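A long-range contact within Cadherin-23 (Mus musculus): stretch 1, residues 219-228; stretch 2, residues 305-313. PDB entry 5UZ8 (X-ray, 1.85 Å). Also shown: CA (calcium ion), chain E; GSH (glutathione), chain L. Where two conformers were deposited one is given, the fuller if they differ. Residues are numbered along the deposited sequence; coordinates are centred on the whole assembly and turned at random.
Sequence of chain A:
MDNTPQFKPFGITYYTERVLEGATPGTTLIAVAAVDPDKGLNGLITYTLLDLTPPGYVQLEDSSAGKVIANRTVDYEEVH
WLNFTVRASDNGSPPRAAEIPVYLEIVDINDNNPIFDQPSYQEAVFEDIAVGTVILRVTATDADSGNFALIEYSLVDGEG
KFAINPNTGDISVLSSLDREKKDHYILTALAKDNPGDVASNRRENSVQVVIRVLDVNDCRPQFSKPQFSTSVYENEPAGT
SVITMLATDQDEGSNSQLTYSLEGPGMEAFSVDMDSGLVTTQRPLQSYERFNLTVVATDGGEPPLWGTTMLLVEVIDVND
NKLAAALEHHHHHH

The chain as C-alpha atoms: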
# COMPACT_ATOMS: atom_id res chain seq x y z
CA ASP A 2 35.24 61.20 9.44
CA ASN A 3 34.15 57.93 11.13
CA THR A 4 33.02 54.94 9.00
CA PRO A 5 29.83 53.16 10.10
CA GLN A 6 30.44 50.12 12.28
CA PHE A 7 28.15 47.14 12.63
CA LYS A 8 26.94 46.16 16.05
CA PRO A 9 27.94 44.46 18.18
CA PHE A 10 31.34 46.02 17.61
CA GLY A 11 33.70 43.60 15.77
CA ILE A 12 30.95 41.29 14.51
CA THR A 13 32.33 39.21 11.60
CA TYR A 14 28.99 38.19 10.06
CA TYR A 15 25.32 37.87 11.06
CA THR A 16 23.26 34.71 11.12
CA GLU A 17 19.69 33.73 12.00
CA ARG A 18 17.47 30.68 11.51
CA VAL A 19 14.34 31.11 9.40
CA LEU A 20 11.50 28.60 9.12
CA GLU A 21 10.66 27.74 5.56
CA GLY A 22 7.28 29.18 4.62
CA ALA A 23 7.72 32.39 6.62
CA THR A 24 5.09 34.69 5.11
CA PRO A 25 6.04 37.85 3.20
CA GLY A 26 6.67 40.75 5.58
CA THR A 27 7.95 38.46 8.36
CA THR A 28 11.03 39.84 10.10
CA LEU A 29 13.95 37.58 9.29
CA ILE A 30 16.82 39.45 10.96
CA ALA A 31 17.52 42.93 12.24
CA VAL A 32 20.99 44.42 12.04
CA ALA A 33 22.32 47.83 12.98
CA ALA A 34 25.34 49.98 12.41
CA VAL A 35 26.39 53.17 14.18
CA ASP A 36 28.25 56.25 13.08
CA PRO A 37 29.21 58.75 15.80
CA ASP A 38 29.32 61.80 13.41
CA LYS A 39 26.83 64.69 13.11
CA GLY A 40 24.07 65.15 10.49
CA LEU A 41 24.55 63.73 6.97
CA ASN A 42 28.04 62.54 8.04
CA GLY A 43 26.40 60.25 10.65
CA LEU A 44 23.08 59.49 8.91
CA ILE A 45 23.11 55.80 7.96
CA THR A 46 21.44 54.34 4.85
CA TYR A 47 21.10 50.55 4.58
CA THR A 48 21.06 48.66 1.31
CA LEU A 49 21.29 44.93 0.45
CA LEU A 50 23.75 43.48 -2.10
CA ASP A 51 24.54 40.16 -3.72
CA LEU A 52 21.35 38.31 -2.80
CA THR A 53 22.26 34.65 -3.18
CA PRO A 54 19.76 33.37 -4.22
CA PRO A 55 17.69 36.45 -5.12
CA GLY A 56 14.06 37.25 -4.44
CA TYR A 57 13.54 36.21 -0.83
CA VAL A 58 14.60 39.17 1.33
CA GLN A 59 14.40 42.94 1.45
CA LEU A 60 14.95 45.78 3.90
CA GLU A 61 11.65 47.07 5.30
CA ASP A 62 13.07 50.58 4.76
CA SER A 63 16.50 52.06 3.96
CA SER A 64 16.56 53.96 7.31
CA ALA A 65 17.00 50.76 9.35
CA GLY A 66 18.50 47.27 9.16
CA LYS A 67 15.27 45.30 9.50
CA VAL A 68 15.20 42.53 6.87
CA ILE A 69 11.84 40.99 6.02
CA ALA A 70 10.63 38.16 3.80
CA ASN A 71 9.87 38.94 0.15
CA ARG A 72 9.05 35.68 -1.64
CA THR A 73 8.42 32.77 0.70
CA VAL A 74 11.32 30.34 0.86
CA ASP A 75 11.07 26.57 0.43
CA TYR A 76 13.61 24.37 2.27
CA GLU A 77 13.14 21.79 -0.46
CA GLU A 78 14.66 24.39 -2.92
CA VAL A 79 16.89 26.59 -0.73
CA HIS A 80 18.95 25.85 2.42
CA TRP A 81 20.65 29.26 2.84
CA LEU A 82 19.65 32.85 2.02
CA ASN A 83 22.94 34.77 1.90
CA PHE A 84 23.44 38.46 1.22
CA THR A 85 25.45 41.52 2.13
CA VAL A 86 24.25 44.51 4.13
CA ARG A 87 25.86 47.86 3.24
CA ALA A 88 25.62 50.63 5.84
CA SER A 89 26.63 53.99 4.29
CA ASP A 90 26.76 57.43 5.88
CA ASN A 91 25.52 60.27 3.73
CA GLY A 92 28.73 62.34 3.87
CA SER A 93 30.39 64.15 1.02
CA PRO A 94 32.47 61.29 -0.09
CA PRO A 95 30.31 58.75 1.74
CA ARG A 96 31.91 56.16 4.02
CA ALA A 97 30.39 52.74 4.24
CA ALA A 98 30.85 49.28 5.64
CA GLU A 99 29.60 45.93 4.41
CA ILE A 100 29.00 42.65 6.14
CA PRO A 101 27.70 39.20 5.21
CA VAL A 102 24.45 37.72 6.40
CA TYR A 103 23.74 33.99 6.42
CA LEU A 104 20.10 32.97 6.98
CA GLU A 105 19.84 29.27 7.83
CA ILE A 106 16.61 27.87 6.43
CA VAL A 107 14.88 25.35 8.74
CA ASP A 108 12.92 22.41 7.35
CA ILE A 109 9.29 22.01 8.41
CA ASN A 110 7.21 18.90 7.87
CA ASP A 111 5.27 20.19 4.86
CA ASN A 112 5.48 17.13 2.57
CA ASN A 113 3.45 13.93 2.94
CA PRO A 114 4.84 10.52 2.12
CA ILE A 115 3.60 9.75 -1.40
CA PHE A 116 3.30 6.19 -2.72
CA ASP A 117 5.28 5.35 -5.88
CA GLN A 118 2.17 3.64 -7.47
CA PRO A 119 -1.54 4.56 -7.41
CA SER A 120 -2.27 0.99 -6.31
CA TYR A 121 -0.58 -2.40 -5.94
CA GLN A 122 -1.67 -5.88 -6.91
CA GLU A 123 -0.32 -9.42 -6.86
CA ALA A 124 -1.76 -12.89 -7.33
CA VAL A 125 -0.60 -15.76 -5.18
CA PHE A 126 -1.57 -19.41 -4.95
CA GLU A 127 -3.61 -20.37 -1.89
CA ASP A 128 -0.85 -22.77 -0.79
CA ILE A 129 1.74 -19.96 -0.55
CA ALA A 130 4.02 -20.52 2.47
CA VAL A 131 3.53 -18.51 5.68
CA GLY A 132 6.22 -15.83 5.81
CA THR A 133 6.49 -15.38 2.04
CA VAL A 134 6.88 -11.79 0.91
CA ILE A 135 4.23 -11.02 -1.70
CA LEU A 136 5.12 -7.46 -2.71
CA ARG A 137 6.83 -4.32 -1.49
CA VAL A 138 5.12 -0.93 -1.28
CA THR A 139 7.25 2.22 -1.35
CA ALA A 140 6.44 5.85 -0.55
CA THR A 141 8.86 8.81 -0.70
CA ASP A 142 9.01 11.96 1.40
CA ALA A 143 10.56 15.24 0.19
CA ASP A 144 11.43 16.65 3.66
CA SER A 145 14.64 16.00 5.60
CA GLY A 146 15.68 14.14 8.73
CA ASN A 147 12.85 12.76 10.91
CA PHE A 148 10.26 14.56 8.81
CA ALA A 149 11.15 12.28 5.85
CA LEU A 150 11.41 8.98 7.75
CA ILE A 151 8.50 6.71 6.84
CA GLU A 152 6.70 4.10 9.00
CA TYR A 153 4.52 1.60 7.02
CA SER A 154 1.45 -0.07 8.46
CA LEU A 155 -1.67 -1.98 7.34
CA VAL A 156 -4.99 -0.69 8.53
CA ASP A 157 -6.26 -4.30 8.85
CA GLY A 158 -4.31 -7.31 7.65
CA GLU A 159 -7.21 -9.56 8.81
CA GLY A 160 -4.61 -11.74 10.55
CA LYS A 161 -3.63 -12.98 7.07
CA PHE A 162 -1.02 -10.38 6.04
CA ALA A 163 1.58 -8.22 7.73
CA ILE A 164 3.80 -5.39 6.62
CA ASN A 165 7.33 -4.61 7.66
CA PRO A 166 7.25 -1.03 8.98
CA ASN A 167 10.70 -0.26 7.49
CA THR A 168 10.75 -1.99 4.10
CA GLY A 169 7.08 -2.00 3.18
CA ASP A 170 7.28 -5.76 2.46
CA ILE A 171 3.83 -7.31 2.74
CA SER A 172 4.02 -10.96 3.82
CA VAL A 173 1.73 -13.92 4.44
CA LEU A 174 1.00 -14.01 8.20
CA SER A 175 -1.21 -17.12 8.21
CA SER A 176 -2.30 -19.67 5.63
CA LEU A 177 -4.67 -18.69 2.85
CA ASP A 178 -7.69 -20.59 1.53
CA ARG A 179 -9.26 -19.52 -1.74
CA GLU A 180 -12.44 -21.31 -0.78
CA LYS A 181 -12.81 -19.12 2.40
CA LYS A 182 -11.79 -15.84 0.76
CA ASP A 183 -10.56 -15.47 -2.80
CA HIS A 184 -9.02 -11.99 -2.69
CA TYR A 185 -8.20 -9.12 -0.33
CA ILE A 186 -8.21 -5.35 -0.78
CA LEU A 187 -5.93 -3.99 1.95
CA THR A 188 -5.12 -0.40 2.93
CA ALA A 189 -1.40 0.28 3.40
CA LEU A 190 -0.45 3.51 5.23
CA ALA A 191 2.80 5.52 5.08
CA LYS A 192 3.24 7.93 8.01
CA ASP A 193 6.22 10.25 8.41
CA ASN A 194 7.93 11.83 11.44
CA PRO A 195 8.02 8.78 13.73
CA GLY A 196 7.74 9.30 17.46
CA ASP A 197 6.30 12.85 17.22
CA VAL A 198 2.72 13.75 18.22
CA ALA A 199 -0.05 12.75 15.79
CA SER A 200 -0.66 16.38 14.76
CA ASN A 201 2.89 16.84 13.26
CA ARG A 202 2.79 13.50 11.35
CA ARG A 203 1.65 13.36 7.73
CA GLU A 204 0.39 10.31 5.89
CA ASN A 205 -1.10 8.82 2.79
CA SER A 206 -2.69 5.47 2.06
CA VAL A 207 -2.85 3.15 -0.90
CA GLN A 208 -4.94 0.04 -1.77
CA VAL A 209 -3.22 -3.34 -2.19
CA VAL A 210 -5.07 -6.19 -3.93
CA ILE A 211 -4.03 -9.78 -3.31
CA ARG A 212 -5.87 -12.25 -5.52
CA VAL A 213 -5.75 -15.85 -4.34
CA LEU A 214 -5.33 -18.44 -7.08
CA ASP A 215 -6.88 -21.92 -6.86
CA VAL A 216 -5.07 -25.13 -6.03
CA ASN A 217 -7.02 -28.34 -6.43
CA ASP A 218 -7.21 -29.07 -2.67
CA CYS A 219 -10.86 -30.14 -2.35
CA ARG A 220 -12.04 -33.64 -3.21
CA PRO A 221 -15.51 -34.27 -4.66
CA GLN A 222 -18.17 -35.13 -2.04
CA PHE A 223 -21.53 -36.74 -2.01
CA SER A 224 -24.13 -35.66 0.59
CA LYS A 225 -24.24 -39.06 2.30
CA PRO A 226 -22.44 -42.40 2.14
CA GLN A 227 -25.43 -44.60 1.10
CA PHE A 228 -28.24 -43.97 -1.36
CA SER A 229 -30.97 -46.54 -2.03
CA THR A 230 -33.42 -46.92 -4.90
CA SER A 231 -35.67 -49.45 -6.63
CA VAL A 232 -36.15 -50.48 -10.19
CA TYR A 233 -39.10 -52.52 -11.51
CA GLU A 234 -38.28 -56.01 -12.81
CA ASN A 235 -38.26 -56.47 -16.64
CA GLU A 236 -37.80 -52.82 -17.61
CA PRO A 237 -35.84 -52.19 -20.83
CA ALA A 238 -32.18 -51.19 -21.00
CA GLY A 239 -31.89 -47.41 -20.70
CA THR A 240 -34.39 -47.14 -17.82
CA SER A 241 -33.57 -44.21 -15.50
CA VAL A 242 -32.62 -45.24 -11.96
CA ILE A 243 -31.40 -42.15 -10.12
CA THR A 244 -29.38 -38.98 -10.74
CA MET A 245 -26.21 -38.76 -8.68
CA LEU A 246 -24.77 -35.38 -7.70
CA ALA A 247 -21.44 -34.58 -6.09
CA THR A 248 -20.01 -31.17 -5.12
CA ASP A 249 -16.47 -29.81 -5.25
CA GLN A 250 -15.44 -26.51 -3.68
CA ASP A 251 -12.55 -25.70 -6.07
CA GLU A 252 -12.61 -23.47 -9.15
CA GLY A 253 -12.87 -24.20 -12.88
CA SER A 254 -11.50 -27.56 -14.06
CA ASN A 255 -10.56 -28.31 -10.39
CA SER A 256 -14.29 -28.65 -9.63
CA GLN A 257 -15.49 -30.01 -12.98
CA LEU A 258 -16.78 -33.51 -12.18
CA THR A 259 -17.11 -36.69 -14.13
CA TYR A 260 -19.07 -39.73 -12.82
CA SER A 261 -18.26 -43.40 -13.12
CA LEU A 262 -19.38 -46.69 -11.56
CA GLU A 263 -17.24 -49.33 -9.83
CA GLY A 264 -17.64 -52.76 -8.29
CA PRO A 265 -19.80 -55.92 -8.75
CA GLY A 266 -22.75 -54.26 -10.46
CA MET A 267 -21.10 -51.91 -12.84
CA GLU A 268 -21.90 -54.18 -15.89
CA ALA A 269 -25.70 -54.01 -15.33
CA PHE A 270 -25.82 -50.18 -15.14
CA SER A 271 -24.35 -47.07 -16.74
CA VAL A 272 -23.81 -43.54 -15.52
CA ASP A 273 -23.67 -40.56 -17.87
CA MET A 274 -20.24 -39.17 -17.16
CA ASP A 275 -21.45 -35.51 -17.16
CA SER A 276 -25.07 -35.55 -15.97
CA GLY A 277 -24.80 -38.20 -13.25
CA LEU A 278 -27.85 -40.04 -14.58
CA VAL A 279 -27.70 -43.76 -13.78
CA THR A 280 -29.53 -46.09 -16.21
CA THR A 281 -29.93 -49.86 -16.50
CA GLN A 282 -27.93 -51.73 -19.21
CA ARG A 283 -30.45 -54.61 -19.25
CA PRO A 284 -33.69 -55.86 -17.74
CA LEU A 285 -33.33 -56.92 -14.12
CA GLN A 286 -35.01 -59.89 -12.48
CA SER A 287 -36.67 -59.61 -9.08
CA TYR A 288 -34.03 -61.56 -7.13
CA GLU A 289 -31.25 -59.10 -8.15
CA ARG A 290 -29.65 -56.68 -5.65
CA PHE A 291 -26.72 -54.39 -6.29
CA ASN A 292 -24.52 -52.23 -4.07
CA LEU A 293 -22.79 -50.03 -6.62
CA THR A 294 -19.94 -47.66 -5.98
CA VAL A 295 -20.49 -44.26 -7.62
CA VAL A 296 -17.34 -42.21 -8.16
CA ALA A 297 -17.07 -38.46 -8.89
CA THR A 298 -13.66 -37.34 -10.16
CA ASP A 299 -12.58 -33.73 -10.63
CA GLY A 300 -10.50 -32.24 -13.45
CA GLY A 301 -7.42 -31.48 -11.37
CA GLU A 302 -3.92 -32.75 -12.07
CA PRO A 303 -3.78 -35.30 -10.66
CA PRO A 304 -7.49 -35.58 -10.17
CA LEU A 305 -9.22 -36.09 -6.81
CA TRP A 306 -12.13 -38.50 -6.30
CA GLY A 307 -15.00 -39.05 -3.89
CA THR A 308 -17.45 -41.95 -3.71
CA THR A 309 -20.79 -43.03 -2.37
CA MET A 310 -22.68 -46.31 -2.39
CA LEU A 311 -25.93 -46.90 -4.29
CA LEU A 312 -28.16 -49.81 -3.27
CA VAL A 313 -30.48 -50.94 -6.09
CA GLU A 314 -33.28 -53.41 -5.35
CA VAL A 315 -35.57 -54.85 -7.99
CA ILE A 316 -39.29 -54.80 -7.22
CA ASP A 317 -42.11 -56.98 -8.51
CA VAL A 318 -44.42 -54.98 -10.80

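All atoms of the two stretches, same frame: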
# COMPACT_ATOMS: atom_id res chain seq x y z
N CYS A 219 -9.58 -29.63 -2.83
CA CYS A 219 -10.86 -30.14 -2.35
C CYS A 219 -11.32 -31.34 -3.20
O CYS A 219 -11.42 -31.25 -4.42
CB CYS A 219 -11.90 -29.05 -2.32
SG CYS A 219 -11.30 -27.67 -1.31
N ARG A 220 -11.57 -32.46 -2.53
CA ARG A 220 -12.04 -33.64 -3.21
C ARG A 220 -13.55 -33.55 -3.39
O ARG A 220 -14.25 -32.92 -2.60
CB ARG A 220 -11.63 -34.93 -2.48
CG ARG A 220 -12.49 -35.23 -1.27
CD ARG A 220 -11.96 -36.37 -0.45
NE ARG A 220 -12.00 -37.63 -1.17
CZ ARG A 220 -11.68 -38.80 -0.62
NH1 ARG A 220 -11.39 -38.88 0.68
NH2 ARG A 220 -11.69 -39.92 -1.35
N PRO A 221 -14.07 -34.15 -4.46
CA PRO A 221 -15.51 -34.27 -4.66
C PRO A 221 -16.21 -34.98 -3.50
O PRO A 221 -15.62 -35.90 -2.92
CB PRO A 221 -15.61 -35.10 -5.92
CG PRO A 221 -14.33 -34.85 -6.64
CD PRO A 221 -13.30 -34.74 -5.57
N GLN A 222 -17.41 -34.54 -3.15
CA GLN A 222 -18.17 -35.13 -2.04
C GLN A 222 -19.56 -35.39 -2.48
O GLN A 222 -20.18 -34.52 -3.12
CB GLN A 222 -18.47 -34.13 -0.88
CG GLN A 222 -17.36 -33.55 -0.14
CD GLN A 222 -17.90 -32.61 0.94
OE1 GLN A 222 -18.11 -31.40 0.70
NE2 GLN A 222 -18.20 -33.18 2.10
N PHE A 223 -20.08 -36.53 -2.05
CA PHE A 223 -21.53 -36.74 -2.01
C PHE A 223 -22.13 -36.38 -0.63
O PHE A 223 -21.45 -36.37 0.40
CB PHE A 223 -21.83 -38.19 -2.37
CG PHE A 223 -21.45 -38.56 -3.78
CD1 PHE A 223 -22.36 -38.41 -4.82
CD2 PHE A 223 -20.20 -39.05 -4.07
CE1 PHE A 223 -22.03 -38.78 -6.12
CE2 PHE A 223 -19.85 -39.43 -5.37
CZ PHE A 223 -20.76 -39.27 -6.40
N SER A 224 -23.43 -36.13 -0.62
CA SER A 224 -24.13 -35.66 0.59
C SER A 224 -24.23 -36.70 1.70
O SER A 224 -24.31 -36.35 2.88
CB SER A 224 -25.54 -35.20 0.22
OG SER A 224 -26.31 -36.29 -0.24
N LYS A 225 -24.23 -37.98 1.33
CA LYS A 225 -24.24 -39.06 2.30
C LYS A 225 -23.56 -40.29 1.72
O LYS A 225 -23.35 -40.37 0.53
CB LYS A 225 -25.70 -39.35 2.71
CG LYS A 225 -26.60 -39.76 1.56
CD LYS A 225 -28.05 -39.89 2.00
CE LYS A 225 -28.93 -40.20 0.81
NZ LYS A 225 -30.31 -40.56 1.21
N PRO A 226 -23.19 -41.25 2.59
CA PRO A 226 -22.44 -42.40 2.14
C PRO A 226 -23.25 -43.54 1.51
O PRO A 226 -22.65 -44.48 0.97
CB PRO A 226 -21.75 -42.88 3.43
CG PRO A 226 -22.72 -42.52 4.52
CD PRO A 226 -23.30 -41.20 4.06
N GLN A 227 -24.59 -43.49 1.58
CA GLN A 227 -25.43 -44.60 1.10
C GLN A 227 -26.74 -44.04 0.55
O GLN A 227 -27.48 -43.35 1.25
CB GLN A 227 -25.69 -45.62 2.21
CG GLN A 227 -26.50 -46.86 1.82
CD GLN A 227 -25.74 -47.82 0.90
OE1 GLN A 227 -24.78 -48.49 1.33
NE2 GLN A 227 -26.16 -47.91 -0.35
N PHE A 228 -26.97 -44.28 -0.74
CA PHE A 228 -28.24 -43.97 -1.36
C PHE A 228 -28.89 -45.31 -1.66
O PHE A 228 -28.19 -46.31 -1.82
CB PHE A 228 -28.06 -43.23 -2.67
CG PHE A 228 -27.52 -41.84 -2.49
CD1 PHE A 228 -26.18 -41.64 -2.22
CD2 PHE A 228 -28.36 -40.74 -2.59
CE1 PHE A 228 -25.68 -40.35 -2.06
CE2 PHE A 228 -27.86 -39.45 -2.40
CZ PHE A 228 -26.53 -39.26 -2.14
N LEU A 305 -8.72 -35.59 -8.09
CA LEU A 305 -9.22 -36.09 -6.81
C LEU A 305 -10.58 -36.74 -7.04
O LEU A 305 -11.35 -36.31 -7.89
CB LEU A 305 -9.39 -34.97 -5.78
CG LEU A 305 -8.13 -34.15 -5.51
CD1 LEU A 305 -8.39 -32.97 -4.57
CD2 LEU A 305 -7.04 -35.09 -5.01
N TRP A 306 -10.84 -37.79 -6.27
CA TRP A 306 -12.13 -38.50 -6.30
C TRP A 306 -12.85 -38.53 -4.95
O TRP A 306 -12.24 -38.36 -3.88
CB TRP A 306 -11.94 -39.96 -6.79
CG TRP A 306 -11.04 -40.76 -5.91
CD1 TRP A 306 -9.67 -40.85 -6.02
CD2 TRP A 306 -11.40 -41.52 -4.76
NE1 TRP A 306 -9.17 -41.60 -5.01
CE2 TRP A 306 -10.20 -42.06 -4.23
CE3 TRP A 306 -12.61 -41.79 -4.10
CZ2 TRP A 306 -10.17 -42.85 -3.08
CZ3 TRP A 306 -12.58 -42.62 -2.96
CH2 TRP A 306 -11.37 -43.13 -2.46
N GLY A 307 -14.17 -38.77 -5.03
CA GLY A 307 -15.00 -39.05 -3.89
C GLY A 307 -16.00 -40.11 -4.34
O GLY A 307 -16.30 -40.23 -5.53
N THR A 308 -16.50 -40.89 -3.39
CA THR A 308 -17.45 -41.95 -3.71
C THR A 308 -18.67 -41.93 -2.78
O THR A 308 -18.68 -41.28 -1.73
CB THR A 308 -16.85 -43.37 -3.62
OG1 THR A 308 -16.36 -43.62 -2.30
CG2 THR A 308 -15.73 -43.58 -4.63
N THR A 309 -19.68 -42.64 -3.21
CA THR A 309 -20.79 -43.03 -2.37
C THR A 309 -21.28 -44.37 -2.86
O THR A 309 -20.88 -44.84 -3.94
CB THR A 309 -21.89 -41.97 -2.38
OG1 THR A 309 -22.90 -42.33 -1.43
CG2 THR A 309 -22.51 -41.83 -3.74
N MET A 310 -22.11 -45.02 -2.04
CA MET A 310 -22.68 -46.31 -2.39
C MET A 310 -24.13 -46.13 -2.81
O MET A 310 -24.83 -45.24 -2.31
CB MET A 310 -22.54 -47.31 -1.23
CG MET A 310 -21.09 -47.63 -0.86
SD MET A 310 -20.07 -48.09 -2.28
CE MET A 310 -18.41 -48.14 -1.61
N LEU A 311 -24.57 -46.97 -3.75
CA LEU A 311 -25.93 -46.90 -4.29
C LEU A 311 -26.51 -48.31 -4.25
O LEU A 311 -26.02 -49.20 -4.95
CB LEU A 311 -25.94 -46.35 -5.71
CG LEU A 311 -27.28 -46.40 -6.48
CD1 LEU A 311 -28.35 -45.59 -5.77
CD2 LEU A 311 -27.13 -45.95 -7.93
N LEU A 312 -27.48 -48.52 -3.36
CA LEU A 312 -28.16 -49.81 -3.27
C LEU A 312 -29.29 -49.79 -4.30
O LEU A 312 -30.07 -48.84 -4.34
CB LEU A 312 -28.73 -50.02 -1.88
CG LEU A 312 -29.74 -51.15 -1.72
CD1 LEU A 312 -29.24 -52.50 -2.26
CD2 LEU A 312 -30.15 -51.23 -0.25
N VAL A 313 -29.36 -50.82 -5.15
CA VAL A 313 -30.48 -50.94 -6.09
C VAL A 313 -31.18 -52.27 -5.86
O VAL A 313 -30.56 -53.32 -5.97
CB VAL A 313 -30.00 -50.90 -7.53
CG1 VAL A 313 -31.20 -50.94 -8.48
CG2 VAL A 313 -29.15 -49.67 -7.78
CA CA E . -11.40 -30.43 -6.61
N1 GSH L . -7.74 -26.73 6.39
CA1 GSH L . -7.12 -26.86 5.08
C1 GSH L . -6.30 -25.63 4.80
O11 GSH L . -6.34 -24.70 5.64
O12 GSH L . -5.66 -25.58 3.72
CB1 GSH L . -8.18 -27.06 3.98
CG1 GSH L . -9.10 -25.85 3.83
CD1 GSH L . -9.92 -25.95 2.56
OE1 GSH L . -9.40 -25.80 1.45
N2 GSH L . -11.22 -26.15 2.73
CA2 GSH L . -12.18 -26.07 1.65
C2 GSH L . -13.26 -25.08 1.95
O2 GSH L . -14.36 -25.24 1.46
CB2 GSH L . -12.76 -27.47 1.40
SG2 GSH L . -11.43 -28.55 0.85
N3 GSH L . -12.92 -24.02 2.70
CA3 GSH L . -13.82 -22.93 3.00
C3 GSH L . -14.11 -22.80 4.49
O31 GSH L . -14.96 -21.95 4.83
O32 GSH L . -13.47 -23.51 5.31
O HOH W 1 -18.21 -38.63 -0.97

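Residues 305-313 run alongside residues 219-228, and the two stretches bury 733 Å² between them, both sides summed. Touching residues are at least 81 positions apart in sequence.

Leu305 opens the contact. Its side chain points toward the other stretch and packs on the start of it. CD1 of Leu305 lies 3.5 Å from O of Cys219. That same carbonyl oxygen binds the calcium ion, with Cys219 O 2.3 Å from CA, so the leucine packs beside a metal ligand. CB of Leu305 also meets CD of Pro221 at 3.9 Å, an apolar contact.

Trp306 is held by Arg220 in two ways. First, its backbone oxygen takes two hydrogen bonds from the guanidinium: Arg220 NE to Trp306 O is 2.8 Å, and Arg220 NH2 to Trp306 O is 3.0 Å. The oxygen lies at the guanidinium edge, near its plane, where the N-H groups point. Second, the indole meets the same cation. Its CA-to-CB bond points away, but the end of the side chain comes nearer. Arg220 CZ sits 4.6 Å from the centroid of the Trp306 six-membered ring, 11° off the ring normal. This is a cation-pi contact over the ring face.

Gly307 has no side chain, and the backbones come close here. Its CA is 3.4 Å from O of Pro221, a CA-H...O contact. A CB in the ideal position would stand 1.9 Å from Pro221 O, which is a clash. Its own carbonyl oxygen lies at the edge of the Phe223 ring, with Gly307 O 3.6 Å from Phe223 CE2.

Thr308 points its side chain away. Its backbone is linked to stretch 1 through a water, which accepts from Phe223 N at 3.0 Å and donates to Thr308 O at 2.8 Å.

Thr309 turns back toward stretch 1 and uses both parts of its side chain. The methyl CG2 rests over the Phe223 face, 3.5 Å from the ring centroid and 14° off the normal, a CH-pi contact. The hydroxyl OG1 donates to O of Lys225 at 2.8 Å. OG1 also approaches the edge of the Phe228 ring, 3.4 Å from Phe228 CD1.

From Met310 the pairing is that of a parallel sheet. Met310 N donates to Pro226 O at 3.1 Å, and Phe228 N donates to Met310 O at 2.8 Å. The two bonds from Met310 thus reach residues on each side of Gln227, its bridge partner.

Leu311 pairs with Phe228, and their side chains share one face of the sheet. Leu311 CD1 lies 3.9 Å from Phe228 CB.

Leu312 N donates to Phe228 O at 2.8 Å, with a nearly straight angle of 173°. The same oxygen accepts from Gln227 NE2 at 3.0 Å. This brings Gln227 NE2 within 3.3 Å of Leu312 N, but both are donors and do not bond to each other.

Val313 makes no contact with stretch 1.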